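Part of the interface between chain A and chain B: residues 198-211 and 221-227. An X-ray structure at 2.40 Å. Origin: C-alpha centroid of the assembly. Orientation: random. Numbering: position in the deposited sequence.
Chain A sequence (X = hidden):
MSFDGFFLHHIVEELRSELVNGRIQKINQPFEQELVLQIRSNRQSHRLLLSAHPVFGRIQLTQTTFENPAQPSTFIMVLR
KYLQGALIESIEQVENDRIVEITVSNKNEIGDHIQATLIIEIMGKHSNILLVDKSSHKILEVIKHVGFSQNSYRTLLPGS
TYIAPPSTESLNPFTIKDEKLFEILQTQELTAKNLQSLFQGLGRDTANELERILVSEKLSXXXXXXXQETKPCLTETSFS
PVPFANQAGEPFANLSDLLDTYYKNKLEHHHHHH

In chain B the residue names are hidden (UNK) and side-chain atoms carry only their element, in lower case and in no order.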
ATOM      1  N   LEU A 198      -0.383 -18.436   4.967  1.00 20.41           N
ATOM      2  CA  LEU A 198       0.809 -18.268   4.141  1.00 18.08           C
ATOM      3  C   LEU A 198       2.052 -18.005   4.989  1.00 16.26           C
ATOM      4  O   LEU A 198       3.148 -18.430   4.630  1.00 17.34           O
ATOM      5  CB  LEU A 198       0.585 -17.134   3.141  1.00 13.63           C
ATOM      6  CG  LEU A 198      -0.550 -17.359   2.122  1.00 18.22           C
ATOM      7  CD1 LEU A 198      -0.931 -16.070   1.426  1.00 14.30           C
ATOM      8  CD2 LEU A 198      -0.201 -18.431   1.087  1.00 11.60           C
ATOM      9  N   PHE A 199       1.918 -17.327   6.114  1.00 15.60           N
ATOM     10  CA  PHE A 199       3.090 -16.857   6.830  1.00 19.43           C
ATOM     11  C   PHE A 199       3.087 -17.383   8.253  1.00 18.98           C
ATOM     12  O   PHE A 199       2.034 -17.501   8.888  1.00 19.08           O
ATOM     13  CB  PHE A 199       3.172 -15.341   6.818  1.00 18.06           C
ATOM     14  CG  PHE A 199       3.371 -14.767   5.445  1.00 15.66           C
ATOM     15  CD1 PHE A 199       4.592 -14.889   4.805  1.00 17.19           C
ATOM     16  CD2 PHE A 199       2.338 -14.114   4.795  1.00 15.45           C
ATOM     17  CE1 PHE A 199       4.780 -14.371   3.532  1.00 14.05           C
ATOM     18  CE2 PHE A 199       2.522 -13.577   3.522  1.00 15.77           C
ATOM     19  CZ  PHE A 199       3.749 -13.710   2.893  1.00 12.83           C
ATOM     20  N   GLN A 200       4.275 -17.734   8.725  1.00 16.98           N
ATOM     21  CA  GLN A 200       4.417 -18.331  10.037  1.00 19.59           C
ATOM     22  C   GLN A 200       4.413 -17.260  11.122  1.00 14.37           C
ATOM     23  O   GLN A 200       5.010 -16.191  10.962  1.00 13.74           O
ATOM     24  CB  GLN A 200       5.704 -19.151  10.092  1.00 16.04           C
ATOM     25  CG  GLN A 200       6.201 -19.418  11.485  1.00 16.71           C
ATOM     26  CD  GLN A 200       7.579 -20.008  11.459  1.00 21.29           C
ATOM     27  OE1 GLN A 200       8.519 -19.404  10.921  1.00 18.62           O
ATOM     28  NE2 GLN A 200       7.717 -21.210  12.021  1.00 18.95           N
ATOM     29  N   GLY A 201       3.701 -17.548  12.212  1.00 15.42           N
ATOM     30  CA  GLY A 201       3.832 -16.781  13.436  1.00 13.49           C
ATOM     31  C   GLY A 201       3.087 -15.470  13.476  1.00 14.87           C
ATOM     32  O   GLY A 201       3.530 -14.529  14.139  1.00 17.11           O
ATOM     33  N   LEU A 202       1.973 -15.369  12.783  1.00 17.47           N
ATOM     34  CA  LEU A 202       1.140 -14.180  12.820  1.00 18.33           C
ATOM     35  C   LEU A 202      -0.126 -14.496  13.605  1.00 15.30           C
ATOM     36  O   LEU A 202      -0.884 -15.394  13.222  1.00 14.48           O
ATOM     37  CB  LEU A 202       0.784 -13.721  11.404  1.00 16.74           C
ATOM     38  CG  LEU A 202       1.971 -13.358  10.516  1.00 17.97           C
ATOM     39  CD1 LEU A 202       1.456 -12.818   9.182  1.00 15.23           C
ATOM     40  CD2 LEU A 202       2.915 -12.359  11.191  1.00 12.76           C
ATOM     41  N   GLY A 203      -0.344 -13.768  14.697  1.00 15.40           N
ATOM     42  CA  GLY A 203      -1.610 -13.845  15.388  1.00 13.07           C
ATOM     43  C   GLY A 203      -2.735 -13.201  14.598  1.00 16.05           C
ATOM     44  O   GLY A 203      -2.536 -12.431  13.645  1.00 19.35           O
ATOM     45  N   ARG A 204      -3.957 -13.516  15.012  1.00 17.81           N
ATOM     46  CA  ARG A 204      -5.119 -12.978  14.315  1.00 16.87           C
ATOM     47  C   ARG A 204      -5.134 -11.444  14.343  1.00 17.68           C
ATOM     48  O   ARG A 204      -5.453 -10.807  13.334  1.00 15.37           O
ATOM     49  CB  ARG A 204      -6.384 -13.580  14.916  1.00 13.43           C
ATOM     50  CG  ARG A 204      -7.681 -13.043  14.353  1.00 25.23           C
ATOM     51  CD  ARG A 204      -7.683 -12.915  12.829  1.00 28.86           C
ATOM     52  NE  ARG A 204      -8.018 -14.151  12.127  1.00 36.61           N
ATOM     53  CZ  ARG A 204      -9.251 -14.645  12.031  1.00 47.23           C
ATOM     54  NH1 ARG A 204     -10.274 -14.016  12.617  1.00 38.33           N
ATOM     55  NH2 ARG A 204      -9.459 -15.773  11.357  1.00 46.38           N
ATOM     56  N   ASP A 205      -4.758 -10.830  15.470  1.00 15.56           N
ATOM     57  CA  ASP A 205      -4.658  -9.375  15.494  1.00 14.65           C
ATOM     58  C   ASP A 205      -3.557  -8.884  14.558  1.00 15.54           C
ATOM     59  O   ASP A 205      -3.770  -7.960  13.755  1.00 13.72           O
ATOM     60  CB  ASP A 205      -4.428  -8.862  16.924  1.00 14.23           C
ATOM     61  CG  ASP A 205      -3.323  -9.640  17.701  1.00 20.51           C
ATOM     62  OD1 ASP A 205      -2.710 -10.612  17.182  1.00 16.80           O
ATOM     63  OD2 ASP A 205      -3.102  -9.284  18.881  1.00 18.43           O
ATOM     64  N   THR A 206      -2.369  -9.485  14.646  1.00 15.92           N
ATOM     65  CA  THR A 206      -1.287  -9.084  13.760  1.00 15.88           C
ATOM     66  C   THR A 206      -1.725  -9.209  12.313  1.00 15.26           C
ATOM     67  O   THR A 206      -1.548  -8.281  11.514  1.00 13.35           O
ATOM     68  CB  THR A 206      -0.050  -9.941  14.015  1.00 17.73           C
ATOM     69  OG1 THR A 206       0.373  -9.800  15.381  1.00 16.73           O
ATOM     70  CG2 THR A 206       1.083  -9.527  13.079  1.00 14.28           C
ATOM     71  N   ALA A 207      -2.339 -10.344  11.973  1.00 15.18           N
ATOM     72  CA  ALA A 207      -2.775 -10.585  10.602  1.00 16.43           C
ATOM     73  C   ALA A 207      -3.825  -9.567  10.166  1.00 17.03           C
ATOM     74  O   ALA A 207      -3.747  -9.020   9.062  1.00 16.22           O
ATOM     75  CB  ALA A 207      -3.307 -12.019  10.476  1.00 16.59           C
ATOM     76  N   ASN A 208      -4.823  -9.303  11.019  1.00 16.08           N
ATOM     77  CA  ASN A 208      -5.782  -8.234  10.732  1.00 17.98           C
ATOM     78  C   ASN A 208      -5.078  -6.904  10.472  1.00 14.74           C
ATOM     79  O   ASN A 208      -5.446  -6.161   9.555  1.00 18.40           O
ATOM     80  CB  ASN A 208      -6.774  -8.072  11.890  1.00 18.03           C
ATOM     81  CG  ASN A 208      -7.945  -9.023  11.798  1.00 20.58           C
ATOM     82  OD1 ASN A 208      -8.347  -9.413  10.710  1.00 21.38           O
ATOM     83  ND2 ASN A 208      -8.520  -9.379  12.951  1.00 17.65           N
ATOM     84  N   GLU A 209      -4.070  -6.580  11.273  1.00 15.35           N
ATOM     85  CA  GLU A 209      -3.396  -5.303  11.087  1.00 16.15           C
ATOM     86  C   GLU A 209      -2.591  -5.289   9.797  1.00 18.84           C
ATOM     87  O   GLU A 209      -2.544  -4.266   9.113  1.00 16.05           O
ATOM     88  CB  GLU A 209      -2.497  -4.982  12.279  1.00 14.38           C
ATOM     89  CG  GLU A 209      -1.645  -3.734  12.053  1.00 17.47           C
ATOM     90  CD  GLU A 209      -2.432  -2.441  12.166  1.00 22.76           C
ATOM     91  OE1 GLU A 209      -3.668  -2.491  12.381  1.00 25.32           O
ATOM     92  OE2 GLU A 209      -1.807  -1.370  12.063  1.00 22.86           O
ATOM     93  N   LEU A 210      -1.964  -6.418   9.436  1.00 17.17           N
ATOM     94  CA  LEU A 210      -1.204  -6.459   8.190  1.00 17.98           C
ATOM     95  C   LEU A 210      -2.120  -6.313   6.977  1.00 19.12           C
ATOM     96  O   LEU A 210      -1.787  -5.600   6.018  1.00 19.58           O
ATOM     97  CB  LEU A 210      -0.395  -7.752   8.102  1.00 15.22           C
ATOM     98  CG  LEU A 210       0.373  -7.982   6.795  1.00 15.59           C
ATOM     99  CD1 LEU A 210       1.206  -6.779   6.413  1.00 10.61           C
ATOM    100  CD2 LEU A 210       1.249  -9.241   6.859  1.00 11.39           C
ATOM    101  N   GLU A 211      -3.269  -6.985   6.992  1.00 16.80           N
ATOM    102  CA  GLU A 211      -4.221  -6.808   5.902  1.00 21.09           C
ATOM    103  C   GLU A 211      -4.617  -5.345   5.766  1.00 20.62           C
ATOM    104  O   GLU A 211      -4.643  -4.804   4.658  1.00 18.19           O
ATOM    105  CB  GLU A 211      -5.469  -7.680   6.106  1.00 17.00           C
ATOM    106  CG  GLU A 211      -6.524  -7.360   5.032  1.00 23.41           C
ATOM    107  CD  GLU A 211      -7.812  -8.171   5.126  1.00 28.75           C
ATOM    108  OE1 GLU A 211      -7.987  -8.963   6.085  1.00 26.38           O
ATOM    109  OE2 GLU A 211      -8.649  -8.014   4.208  1.00 32.26           O
TER
ATOM    110  N   UNK B 221       5.047  -1.971   1.584  1.00 22.08           N
ATOM    111  CA  UNK B 221       4.358  -1.935   2.864  1.00 20.72           C
ATOM    112  C   UNK B 221       4.620  -3.208   3.642  1.00 16.98           C
ATOM    113  O   UNK B 221       4.802  -3.167   4.861  1.00 17.13           O
ATOM    114  c   UNK B 221       2.865  -1.719   2.649  1.00 18.21           C
ATOM    115  N   UNK B 222       4.661  -4.345   2.944  1.00 19.17           N
ATOM    116  CA  UNK B 222       4.917  -5.618   3.605  1.00 16.39           C
ATOM    117  C   UNK B 222       6.299  -5.614   4.244  1.00 19.96           C
ATOM    118  O   UNK B 222       6.455  -5.975   5.419  1.00 19.45           O
ATOM    119  c   UNK B 222       6.113  -8.679   3.617  1.00 19.46           C
ATOM    120  c   UNK B 222       3.837 -10.206   3.953  1.00 15.94           C
ATOM    121  c   UNK B 222       3.750  -8.946   3.403  1.00 19.88           C
ATOM    122  c   UNK B 222       4.778  -6.770   2.599  1.00 15.93           C
ATOM    123  c   UNK B 222       6.205  -9.939   4.174  1.00 19.09           C
ATOM    124  c   UNK B 222       4.882  -8.159   3.224  1.00 19.46           C
ATOM    125  c   UNK B 222       5.053 -10.704   4.341  1.00 18.34           C
ATOM    126  N   UNK B 223       7.309  -5.176   3.484  1.00 18.32           N
ATOM    127  CA  UNK B 223       8.672  -5.099   3.998  1.00 19.92           C
ATOM    128  C   UNK B 223       8.761  -4.169   5.201  1.00 17.30           C
ATOM    129  O   UNK B 223       9.387  -4.502   6.214  1.00 19.88           O
ATOM    130  c   UNK B 223      11.136  -9.158   1.552  1.00 18.84           C
ATOM    131  n   UNK B 223      10.867  -7.868   1.378  1.00 17.29           N
ATOM    132  c   UNK B 223      10.293  -6.985   2.398  1.00 18.13           C
ATOM    133  n   UNK B 223      10.873  -9.768   2.708  1.00 19.39           N
ATOM    134  n   UNK B 223      11.670  -9.849   0.565  1.00 20.47           N
ATOM    135  c   UNK B 223       9.821  -5.651   1.808  1.00 15.79           C
ATOM    136  c   UNK B 223       9.622  -4.636   2.895  1.00 17.32           C
ATOM    137  N   UNK B 224       8.144  -2.996   5.111  1.00 17.48           N
ATOM    138  CA  UNK B 224       8.230  -2.051   6.220  1.00 21.20           C
ATOM    139  C   UNK B 224       7.606  -2.625   7.484  1.00 21.22           C
ATOM    140  O   UNK B 224       8.161  -2.485   8.579  1.00 17.66           O
ATOM    141  n   UNK B 224       7.735   1.144   4.322  1.00 35.37           N
ATOM    142  o   UNK B 224       9.516  -0.230   4.552  1.00 28.60           O
ATOM    143  c   UNK B 224       8.354   0.081   4.847  1.00 29.92           C
ATOM    144  c   UNK B 224       7.555  -0.728   5.856  1.00 23.13           C
ATOM    145  N   UNK B 225       6.450  -3.274   7.344  1.00 19.54           N
ATOM    146  CA  UNK B 225       5.740  -3.786   8.505  1.00 20.58           C
ATOM    147  C   UNK B 225       6.607  -4.756   9.292  1.00 17.58           C
ATOM    148  O   UNK B 225       6.545  -4.781  10.525  1.00 18.05           O
ATOM    149  c   UNK B 225       2.722  -4.062   9.830  1.00 18.36           C
ATOM    150  c   UNK B 225       2.791  -6.699  10.588  1.00 16.72           C
ATOM    151  c   UNK B 225       1.912  -4.511  10.876  1.00 18.08           C
ATOM    152  c   UNK B 225       3.592  -6.253   9.557  1.00 14.11           C
ATOM    153  c   UNK B 225       3.567  -4.930   9.168  1.00 15.74           C
ATOM    154  c   UNK B 225       1.943  -5.829  11.248  1.00 13.83           C
ATOM    155  c   UNK B 225       4.428  -4.444   8.050  1.00 18.42           C
ATOM    156  N   UNK B 226       7.444  -5.528   8.601  1.00 21.07           N
ATOM    157  CA  UNK B 226       8.323  -6.515   9.219  1.00 20.29           C
ATOM    158  C   UNK B 226       9.738  -6.008   9.420  1.00 23.62           C
ATOM    159  O   UNK B 226      10.627  -6.798   9.765  1.00 25.38           O
ATOM    160  c   UNK B 226       8.361  -7.793   8.385  1.00 15.24           C
ATOM    161  c   UNK B 226       7.077  -8.546   8.421  1.00 18.63           C
ATOM    162  c   UNK B 226       6.745  -9.314   9.531  1.00 14.74           C
ATOM    163  c   UNK B 226       6.177  -8.444   7.388  1.00 16.24           C
ATOM    164  c   UNK B 226       4.676  -9.888   8.539  1.00 14.85           C
ATOM    165  c   UNK B 226       5.572  -9.979   9.590  1.00 12.17           C
ATOM    166  c   UNK B 226       4.990  -9.121   7.432  1.00 15.13           C
ATOM    167  N   UNK B 227       9.974  -4.723   9.198  1.00 23.66           N
ATOM    168  CA  UNK B 227      11.301  -4.152   9.373  1.00 27.56           C
ATOM    169  C   UNK B 227      11.132  -2.712   9.852  1.00 26.17           C
ATOM    170  O   UNK B 227      11.488  -1.757   9.182  1.00 38.22           O
ATOM    171  c   UNK B 227      12.106  -4.237   8.084  1.00 23.99           C
ATOM    172  o   UNK B 227      14.067  -3.755   9.366  1.00 38.23           O
ATOM    173  n   UNK B 227      14.143  -3.296   7.175  1.00 41.48           N
ATOM    174  c   UNK B 227      13.530  -3.744   8.259  1.00 32.78           C
TER

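Position 221 of chain B carries a single side-chain carbon and nothing beyond CB. Its CA-to-CB bond points toward the chain A stretch, but CB at position 221 stays 6.5 Å from CD1 of Leu210(A). This is Ala221(B), small and buried without taking part in the contact. Its backbone O accepts a hydrogen bond from N of residue 225, one helical turn on.

Position 222 has seven carbons, one leading into a six-membered ring with no oxygen on it. One ring carbon lies over a face of the Phe199(A) ring and another near CD2 of Leu210(A), so this is Phe222(B). CZ of Phe222(B) lies 3.6 Å from CZ of Phe199(A); the ring centroids are 5.0 Å apart and the planes meet at 48°, an oblique aromatic pair. CE2 of Phe222(B) reaches CD2 of Leu210(A) at 4.0 Å. With chi1 in t, a flat, rigid ring on a single CB carries apolar surface to chain A although the CA-to-CB bond points sideways.

At position 223, three carbons are followed by a nitrogen and a carbon bearing two more nitrogens, all out of reach of the chain A stretch. This is Arg223(B), whose long charged chain carries its guanidinium to polar partners elsewhere in the structure.

Position 224 shows two carbons, the second bearing one oxygen and one nitrogen, and touches nothing in the stretch: Asn224(B). It is exposed, a place that a polar amide tolerates well.

Position 225 again has one carbon and a six-carbon ring, pointing toward chain A. CD1 of Leu210(A) sits over one ring face, CG2 of Thr206(A) meets the edge, and the aliphatic CG of Glu209(A) approaches too. In Phe225(B) these lie 4.0 Å from CD2, 4.1 Å from CE2 and 3.8 Å from CE1, respectively. A flat ring suits this place because it offers both face and edge to its neighbours.

Position 226, the first to leave helical geometry, has a third such ring, its edge meeting CD2 of Leu210(A) and CD2 of Leu202(A). In Phe226(B) these lie 3.8 Å from CE2 and 3.9 Å from CE1. The CA-to-CB bond points sideways, but the ring's end comes nearer and fills apolar space beside two leucines.

Position 227 has two carbons, the second with one oxygen and one nitrogen, far from the contact: Asn227(B), a polar amide suited to exposure.

The contact works by apolar packing, without a hydrogen bond between the stretches. Leu210(A) touches all three phenylalanines, and Phe199(A), Leu202(A), Thr206(A) and Glu209(A) complete the surface that receives them. The stretches together bury 366 Å².

Chain B, residues 221-227: AFRNFFN
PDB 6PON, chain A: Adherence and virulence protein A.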